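Endo-1,4-beta-xylanase C (Paenibacillus barcinonensis, PDB 4XUR) hydrolyses internal beta-1,4-xylosidic linkages of xylan, the piece here being one of its CBM22 xylan-binding domains, bound to xylotetraose. Local coordinates at residues R29-E34 / S96-F101; S40-G43 / R48-K51. All coordinates share one frame; numbering follows the deposited sequence.

Interaction 1: residues R29-E34 / S96-F101. With XYP (beta-D-xylopyranose), chain D; XYP (beta-D-xylopyranose), chain B.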
ATOM      1  N   ARG A  29       0.773  -6.663  -6.357  1.00 11.76           N
ATOM      2  CA  ARG A  29      -0.257  -7.732  -6.338  1.00 11.60           C
ATOM      3  C   ARG A  29      -1.470  -7.321  -5.482  1.00 11.64           C
ATOM      4  O   ARG A  29      -1.373  -6.478  -4.606  1.00 12.29           O
ATOM      5  CB  ARG A  29       0.242  -9.088  -5.892  1.00 13.74           C
ATOM      6  CG  ARG A  29       0.743  -9.240  -4.457  1.00 14.97           C
ATOM      7  CD  ARG A  29       0.943 -10.701  -4.079  1.00 17.14           C
ATOM      8  NE  ARG A  29       1.479 -10.887  -2.727  1.00 17.23           N
ATOM      9  CZ  ARG A  29       0.770 -10.921  -1.598  1.00 18.59           C
ATOM     10  NH1 ARG A  29      -0.590 -10.726  -1.567  1.00 15.43           N
ATOM     11  NH2 ARG A  29       1.421 -11.153  -0.427  1.00 18.64           N
ATOM     12  N   ALA A  30      -2.593  -7.996  -5.757  1.00 12.39           N
ATOM     13  CA  ALA A  30      -3.768  -7.922  -4.893  1.00 12.56           C
ATOM     14  C   ALA A  30      -3.576  -8.771  -3.602  1.00 12.15           C
ATOM     15  O   ALA A  30      -2.723  -9.694  -3.558  1.00 12.46           O
ATOM     16  CB  ALA A  30      -4.998  -8.420  -5.697  1.00 13.72           C
ATOM     17  N   ARG A  31      -4.422  -8.533  -2.593  1.00 11.10           N
ATOM     18  CA  ARG A  31      -4.412  -9.274  -1.350  1.00 10.56           C
ATOM     19  C   ARG A  31      -5.549 -10.316  -1.257  1.00 10.46           C
ATOM     20  O   ARG A  31      -5.506 -11.216  -0.416  1.00 11.65           O
ATOM     21  CB  ARG A  31      -4.483  -8.298  -0.182  1.00 10.79           C
ATOM     22  CG  ARG A  31      -3.310  -7.313  -0.202  1.00  9.96           C
ATOM     23  CD  ARG A  31      -3.211  -6.477   1.105  1.00 10.55           C
ATOM     24  NE  ARG A  31      -2.740  -7.276   2.203  1.00 10.75           N
ATOM     25  CZ  ARG A  31      -3.341  -7.384   3.400  1.00 10.51           C
ATOM     26  NH1 ARG A  31      -4.494  -6.764   3.643  1.00 10.85           N
ATOM     27  NH2 ARG A  31      -2.762  -8.135   4.335  1.00 10.57           N
ATOM     28  N   GLY A  32      -6.573 -10.144  -2.092  1.00 10.86           N
ATOM     29  CA  GLY A  32      -7.697 -11.093  -2.207  1.00 11.97           C
ATOM     30  C   GLY A  32      -8.195 -11.148  -3.622  1.00 12.33           C
ATOM     31  O   GLY A  32      -7.481 -11.515  -4.525  1.00 12.38           O
ATOM     32  N   THR A  33      -9.489 -10.803  -3.800  1.00 12.56           N
ATOM     33  CA  THR A  33     -10.144 -10.908  -5.097  1.00 13.56           C
ATOM     34  C   THR A  33     -10.201  -9.611  -5.871  1.00 13.37           C
ATOM     35  O   THR A  33     -10.827  -9.526  -6.933  1.00 14.75           O
ATOM     36  CB  THR A  33     -11.577 -11.449  -4.901  1.00 14.44           C
ATOM     37  OG1 THR A  33     -12.238 -10.604  -3.947  1.00 13.34           O
ATOM     38  CG2 THR A  33     -11.536 -12.852  -4.397  1.00 14.24           C
ATOM     39  N   GLU A  34      -9.561  -8.569  -5.356  1.00 13.64           N
ATOM     40  CA  GLU A  34      -9.565  -7.257  -6.030  1.00 13.15           C
ATOM     41  C   GLU A  34      -8.673  -7.224  -7.307  1.00 13.81           C
ATOM     42  O   GLU A  34      -7.880  -8.154  -7.568  1.00 14.47           O
ATOM     43  CB  GLU A  34      -9.240  -6.120  -5.066  1.00 13.52           C
ATOM     44  CG  GLU A  34      -7.768  -5.978  -4.646  1.00 12.67           C
ATOM     45  CD  GLU A  34      -7.287  -6.937  -3.626  1.00 11.88           C
ATOM     46  OE1 GLU A  34      -7.806  -8.055  -3.505  1.00 11.07           O
ATOM     47  OE2 GLU A  34      -6.313  -6.583  -2.876  1.00 12.10           O
ATOM     48  N   SER A  96       0.202   0.197   5.356  1.00  8.20           N
ATOM     49  CA  SER A  96       0.433  -0.955   6.241  1.00  8.00           C
ATOM     50  C   SER A  96       1.552  -1.869   5.762  1.00  7.65           C
ATOM     51  O   SER A  96       1.979  -1.823   4.600  1.00  7.10           O
ATOM     52  CB  SER A  96      -0.843  -1.735   6.401  1.00  7.48           C
ATOM     53  OG  SER A  96      -1.871  -0.970   6.962  1.00  8.46           O
ATOM     54  N   LEU A  97       2.026  -2.709   6.680  1.00  7.05           N
ATOM     55  CA  LEU A  97       3.011  -3.684   6.424  1.00  7.34           C
ATOM     56  C   LEU A  97       2.418  -5.038   6.651  1.00  7.22           C
ATOM     57  O   LEU A  97       1.843  -5.258   7.710  1.00  7.06           O
ATOM     58  CB  LEU A  97       4.259  -3.512   7.309  1.00  7.88           C
ATOM     59  CG  LEU A  97       4.949  -2.154   7.294  1.00  7.90           C
ATOM     60  CD1 LEU A  97       6.076  -2.221   8.304  1.00  8.62           C
ATOM     61  CD2 LEU A  97       5.424  -1.781   5.908  1.00  8.17           C
ATOM     62  N   GLU A  98       2.684  -5.975   5.735  1.00  6.91           N
ATOM     63  CA  GLU A  98       2.420  -7.430   5.995  1.00  7.03           C
ATOM     64  C   GLU A  98       3.714  -8.136   6.220  1.00  7.84           C
ATOM     65  O   GLU A  98       4.617  -8.019   5.379  1.00  7.72           O
ATOM     66  CB  GLU A  98       1.690  -8.039   4.777  1.00  7.22           C
ATOM     67  CG  GLU A  98       1.570  -9.549   4.853  1.00  7.61           C
ATOM     68  CD  GLU A  98       0.760 -10.078   3.632  1.00  8.09           C
ATOM     69  OE1 GLU A  98      -0.394  -9.684   3.473  1.00  9.73           O
ATOM     70  OE2 GLU A  98       1.361 -10.787   2.801  1.00  8.91           O
ATOM     71  N   LYS A  99       3.862  -8.831   7.361  1.00  7.40           N
ATOM     72  CA  LYS A  99       5.131  -9.490   7.731  1.00  7.59           C
ATOM     73  C   LYS A  99       4.995 -11.009   7.854  1.00  7.98           C
ATOM     74  O   LYS A  99       4.041 -11.495   8.430  1.00  8.42           O
ATOM     75  CB  LYS A  99       5.666  -8.905   9.026  1.00  8.15           C
ATOM     76  CG  LYS A  99       6.233  -7.528   8.872  1.00  9.42           C
ATOM     77  CD  LYS A  99       6.759  -7.044  10.235  1.00 10.44           C
ATOM     78  CE  LYS A  99       5.893  -6.011  10.833  1.00 10.58           C
ATOM     79  NZ  LYS A  99       6.551  -5.418  11.993  1.00 10.76           N
ATOM     80  N   GLU A 100       5.961 -11.707   7.280  1.00  8.95           N
ATOM     81  CA  GLU A 100       6.069 -13.169   7.295  1.00  8.92           C
ATOM     82  C   GLU A 100       7.389 -13.513   8.031  1.00  9.05           C
ATOM     83  O   GLU A 100       8.440 -12.890   7.779  1.00  8.22           O
ATOM     84  CB  GLU A 100       6.127 -13.735   5.869  1.00 10.30           C
ATOM     85  CG  GLU A 100       6.321 -15.241   5.802  1.00 10.93           C
ATOM     86  CD  GLU A 100       6.669 -15.702   4.419  1.00 10.27           C
ATOM     87  OE1 GLU A 100       5.789 -15.846   3.610  1.00 11.81           O
ATOM     88  OE2 GLU A 100       7.879 -15.917   4.127  1.00 13.42           O
ATOM     89  N   PHE A 101       7.320 -14.503   8.937  1.00  8.97           N
ATOM     90  CA  PHE A 101       8.415 -14.971   9.712  1.00 10.00           C
ATOM     91  C   PHE A 101       8.582 -16.490   9.462  1.00 12.35           C
ATOM     92  O   PHE A 101       7.603 -17.209   9.487  1.00 11.21           O
ATOM     93  CB  PHE A 101       8.242 -14.727  11.219  1.00 10.79           C
ATOM     94  CG  PHE A 101       8.245 -13.267  11.582  1.00  9.25           C
ATOM     95  CD1 PHE A 101       7.074 -12.511  11.482  1.00  9.58           C
ATOM     96  CD2 PHE A 101       9.418 -12.610  11.960  1.00  9.50           C
ATOM     97  CE1 PHE A 101       7.065 -11.175  11.813  1.00  9.51           C
ATOM     98  CE2 PHE A 101       9.384 -11.273  12.303  1.00  9.40           C
ATOM     99  CZ  PHE A 101       8.198 -10.550  12.222  1.00  9.06           C
TER
HETATM  100  O1  XYP D   1      -7.441 -14.450   0.088  1.00 47.89           O
HETATM  101  C1  XYP D   1      -6.563 -14.989   1.105  1.00 45.63           C
HETATM  102  C2  XYP D   1      -5.226 -14.224   1.081  1.00 45.52           C
HETATM  103  C3  XYP D   1      -4.834 -13.532   2.390  1.00 43.50           C
HETATM  104  C4  XYP D   1      -6.043 -12.827   3.001  1.00 41.70           C
HETATM  105  C5  XYP D   1      -7.427 -13.469   2.720  1.00 43.97           C
HETATM  106  O2  XYP D   1      -4.143 -15.056   0.671  1.00 44.53           O
HETATM  107  O3  XYP D   1      -3.830 -12.502   2.079  1.00 42.30           O
HETATM  108  O4  XYP D   1      -5.784 -12.723   4.399  1.00 35.92           O
HETATM  109  O5  XYP D   1      -7.219 -14.849   2.372  1.00 49.36           O
HETATM  110  C1  XYP B   2      -6.241 -11.359   4.933  1.00 18.73           C
HETATM  111  C2  XYP B   2      -6.994 -11.514   6.218  1.00 20.51           C
HETATM  112  C3  XYP B   2      -7.377 -10.194   6.818  1.00 18.99           C
HETATM  113  C4  XYP B   2      -6.131  -9.290   6.900  1.00 18.86           C
HETATM  114  C5  XYP B   2      -5.410  -9.233   5.562  1.00 16.32           C
HETATM  115  O2  XYP B   2      -8.205 -12.313   5.966  1.00 20.22           O
HETATM  116  O3  XYP B   2      -7.897 -10.357   8.132  1.00 20.10           O
HETATM  117  O4  XYP B   2      -6.536  -8.002   7.254  1.00 18.84           O
HETATM  118  O5  XYP B   2      -5.051 -10.540   5.146  1.00 18.23           O

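Interaction 2: residues S40-G43 / R48-K51. With CA (calcium ion), chain G.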
ATOM      1  N   SER A  40      -3.632   4.915 -17.503  1.00 20.37           N
ATOM      2  CA  SER A  40      -3.056   6.160 -17.931  1.00 20.24           C
ATOM      3  C   SER A  40      -4.126   7.275 -18.002  1.00 21.09           C
ATOM      4  O   SER A  40      -5.310   7.009 -18.179  1.00 22.45           O
ATOM      5  CB  SER A  40      -2.330   5.978 -19.289  1.00 19.90           C
ATOM      6  OG  SER A  40      -3.286   5.951 -20.346  1.00 22.70           O
ATOM      7  N   GLY A  41      -3.675   8.504 -17.864  1.00 19.85           N
ATOM      8  CA  GLY A  41      -4.539   9.672 -17.765  1.00 22.49           C
ATOM      9  C   GLY A  41      -4.956  10.027 -16.375  1.00 21.67           C
ATOM     10  O   GLY A  41      -5.695  10.982 -16.157  1.00 22.06           O
ATOM     11  N   ILE A  42      -4.465   9.252 -15.383  1.00 20.27           N
ATOM     12  CA  ILE A  42      -4.705   9.529 -13.956  1.00 19.11           C
ATOM     13  C   ILE A  42      -3.359   9.250 -13.262  1.00 17.42           C
ATOM     14  O   ILE A  42      -2.810   8.144 -13.394  1.00 17.08           O
ATOM     15  CB  ILE A  42      -5.774   8.610 -13.324  1.00 20.67           C
ATOM     16  CG1 ILE A  42      -7.181   8.980 -13.854  1.00 20.87           C
ATOM     17  CG2 ILE A  42      -5.725   8.726 -11.794  1.00 20.69           C
ATOM     18  CD1 ILE A  42      -7.723  10.263 -13.306  1.00 21.52           C
ATOM     19  N   GLY A  43      -2.851  10.267 -12.566  1.00 18.07           N
ATOM     20  CA  GLY A  43      -1.543  10.210 -11.969  1.00 18.03           C
ATOM     21  C   GLY A  43      -1.254  11.359 -11.019  1.00 17.99           C
ATOM     22  O   GLY A  43      -1.936  12.372 -11.072  1.00 16.67           O
ATOM     23  N   ARG A  48       0.447   8.239 -15.274  1.00 20.04           N
ATOM     24  CA  ARG A  48       0.154   6.857 -14.908  1.00 20.19           C
ATOM     25  C   ARG A  48       0.228   6.630 -13.400  1.00 17.84           C
ATOM     26  O   ARG A  48       1.003   7.302 -12.691  1.00 17.60           O
ATOM     27  CB  ARG A  48       1.084   5.892 -15.643  1.00 22.09           C
ATOM     28  CG  ARG A  48       1.015   6.083 -17.173  1.00 23.50           C
ATOM     29  CD  ARG A  48       1.493   4.924 -17.971  1.00 25.26           C
ATOM     30  NE  ARG A  48       1.592   5.293 -19.397  1.00 32.47           N
ATOM     31  CZ  ARG A  48       2.122   4.528 -20.343  1.00 29.42           C
ATOM     32  NH1 ARG A  48       2.573   3.323 -20.063  1.00 28.14           N
ATOM     33  NH2 ARG A  48       2.163   4.983 -21.587  1.00 31.69           N
ATOM     34  N   SER A  49      -0.589   5.682 -12.945  1.00 16.12           N
ATOM     35  CA  SER A  49      -0.657   5.352 -11.499  1.00 15.59           C
ATOM     36  C   SER A  49      -1.286   4.004 -11.357  1.00 14.41           C
ATOM     37  O   SER A  49      -1.677   3.387 -12.314  1.00 14.50           O
ATOM     38  CB  SER A  49      -1.417   6.454 -10.774  1.00 15.74           C
ATOM     39  OG  SER A  49      -2.774   6.508 -11.184  1.00 15.09           O
ATOM     40  N   LEU A  50      -1.384   3.492 -10.111  1.00 12.78           N
ATOM     41  CA  LEU A  50      -1.872   2.169  -9.900  1.00 13.56           C
ATOM     42  C   LEU A  50      -3.231   2.239  -9.276  1.00 13.42           C
ATOM     43  O   LEU A  50      -3.387   2.693  -8.151  1.00 12.33           O
ATOM     44  CB  LEU A  50      -0.911   1.422  -8.940  1.00 12.56           C
ATOM     45  CG  LEU A  50      -1.321  -0.033  -8.642  1.00 12.88           C
ATOM     46  CD1 LEU A  50      -1.489  -0.836  -9.915  1.00 13.70           C
ATOM     47  CD2 LEU A  50      -0.276  -0.617  -7.695  1.00 13.94           C
ATOM     48  N   LYS A  51      -4.267   1.797 -10.037  1.00 13.37           N
ATOM     49  CA  LYS A  51      -5.617   1.770  -9.583  1.00 14.17           C
ATOM     50  C   LYS A  51      -5.965   0.429  -9.004  1.00 13.13           C
ATOM     51  O   LYS A  51      -5.720  -0.582  -9.645  1.00 12.71           O
ATOM     52  CB  LYS A  51      -6.595   2.108 -10.700  1.00 14.27           C
ATOM     53  CG  LYS A  51      -8.057   2.276 -10.212  1.00 16.24           C
ATOM     54  CD  LYS A  51      -9.054   2.533 -11.373  1.00 15.09           C
ATOM     55  CE  LYS A  51     -10.415   2.975 -10.769  1.00 15.97           C
ATOM     56  NZ  LYS A  51     -11.256   3.777 -11.691  1.00 18.58           N
TER
HETATM   57 CA    CA G1005       2.991   8.193 -11.918  1.00 16.43          CA
HETATM   58  O   HOH W   1       4.615   9.533 -11.275  1.00 16.82           O

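Interaction 1: residues R29-E34 / S96-F101
Arg29 and Arg31, two residues apart on the loop 29-34, both reach for the carboxylate of Glu98 on strand 96-101. At the start of this strand segment the hydroxyl of Ser96 hydrogen-bonds to Glu147 of the sugar pocket. Glu98 comes next, and it alone carries the contact from this strand: CG stands anti to the backbone N (chi1 171°) and the chain runs on extended, sending the carboxylate out to the loop. OE1 accepts an almost straight hydrogen bond from NH2 of Arg31, 3.0 Å long, at the edge of a guanidinium turned 51° against the carboxylate. OE2 takes a longer, more bent one from NH2 of Arg29, 3.2 Å, on its syn side, and also forms a salt bridge with NH1 of Arg143. Further along, Glu100 pairs with Arg143 too, extending the ion pairs up the strand.

On the loop side, Arg29 NH1 also donates to the carbonyl O of Ala30 (3.1 Å). The Arg31 backbone N points straight at OE2 of Glu34, 2.7 Å away, while NH1 of Arg31 bonds to the carbonyl of Tyr59 and the guanidinium makes a cation-pi contact with Tyr145. That leaves Arg31 well fixed beside the glycan, its NH2 3.1 Å from C5 of the chain B xylose. With an alanine in place of Arg31, Glu98 OE1 would probably lose its charge partner and the chain B sugar a neighbour beside C5. Glu98 thus acts from the second shell: a buried carboxylate, its charge probably balanced by the surrounding arginines, it probably helps, with Tyr59, to position the guanidinium of a sugar-pocket arginine.

Interaction 2: residues S40-G43 / R48-K51
Ser40 and Arg48 face each other as an antiparallel, non-hydrogen-bonded pair with CA atoms 4.5 Å apart, after which residues 41-43 leave the sheet. Both side chains of the pair stand on the same face. CB of Ser40 lies 4.0 Å from CG of Arg48, and the arginine runs extended from CG to NE past it, a loose contact at the surface. Ser49 projects to the other side of its strand and is buried. Its OG, placed between the backbone N and the carbonyl carbon (chi1 65°), donates to the carbonyl O of Ile42 at 2.7 Å, arriving from above the carbonyl plane. CG2 of Ile42 sits 3.7 Å from the same OG, and CA of Gly43 packs 3.9 Å from CB of Ser49.

This is the connection end of a beta-hairpin, strands 35-40 and 48-53, in the beta-sandwich of a CBM22 module, and its connection borders the calcium site. Gly41 makes the turn out of the strand with positive phi (89°).

Arg48 serves the metal with its backbone: the carbonyl O binds calcium at 2.3 Å, beside a water at 2.2 Å from the ion. Asp19, Glu21, Ser46 and Asp167 supply the remaining protein ligands, and Ser49 also touches Asp167.

Overall arrangement
From the N terminus the chain passes strand 16-18 and the calcium ligands Asp19 and Glu21, then enters the loop 29-34, the first half of interaction 1. Strand 35-40 follows, and interaction 2 closes the short connection from 40-43 back to 48-51. The chain then runs on through strands 63-65 and 75-83 before strand 90-101 brings it back to the loop and closes interaction 1, so the small closure lies wholly within the large one. Their centres are 21 Å apart and they do not touch. Interaction 1 ties the loop to the four-stranded sheet beside the xylan pocket; interaction 2 fastens a hairpin of the other sheet next to calcium.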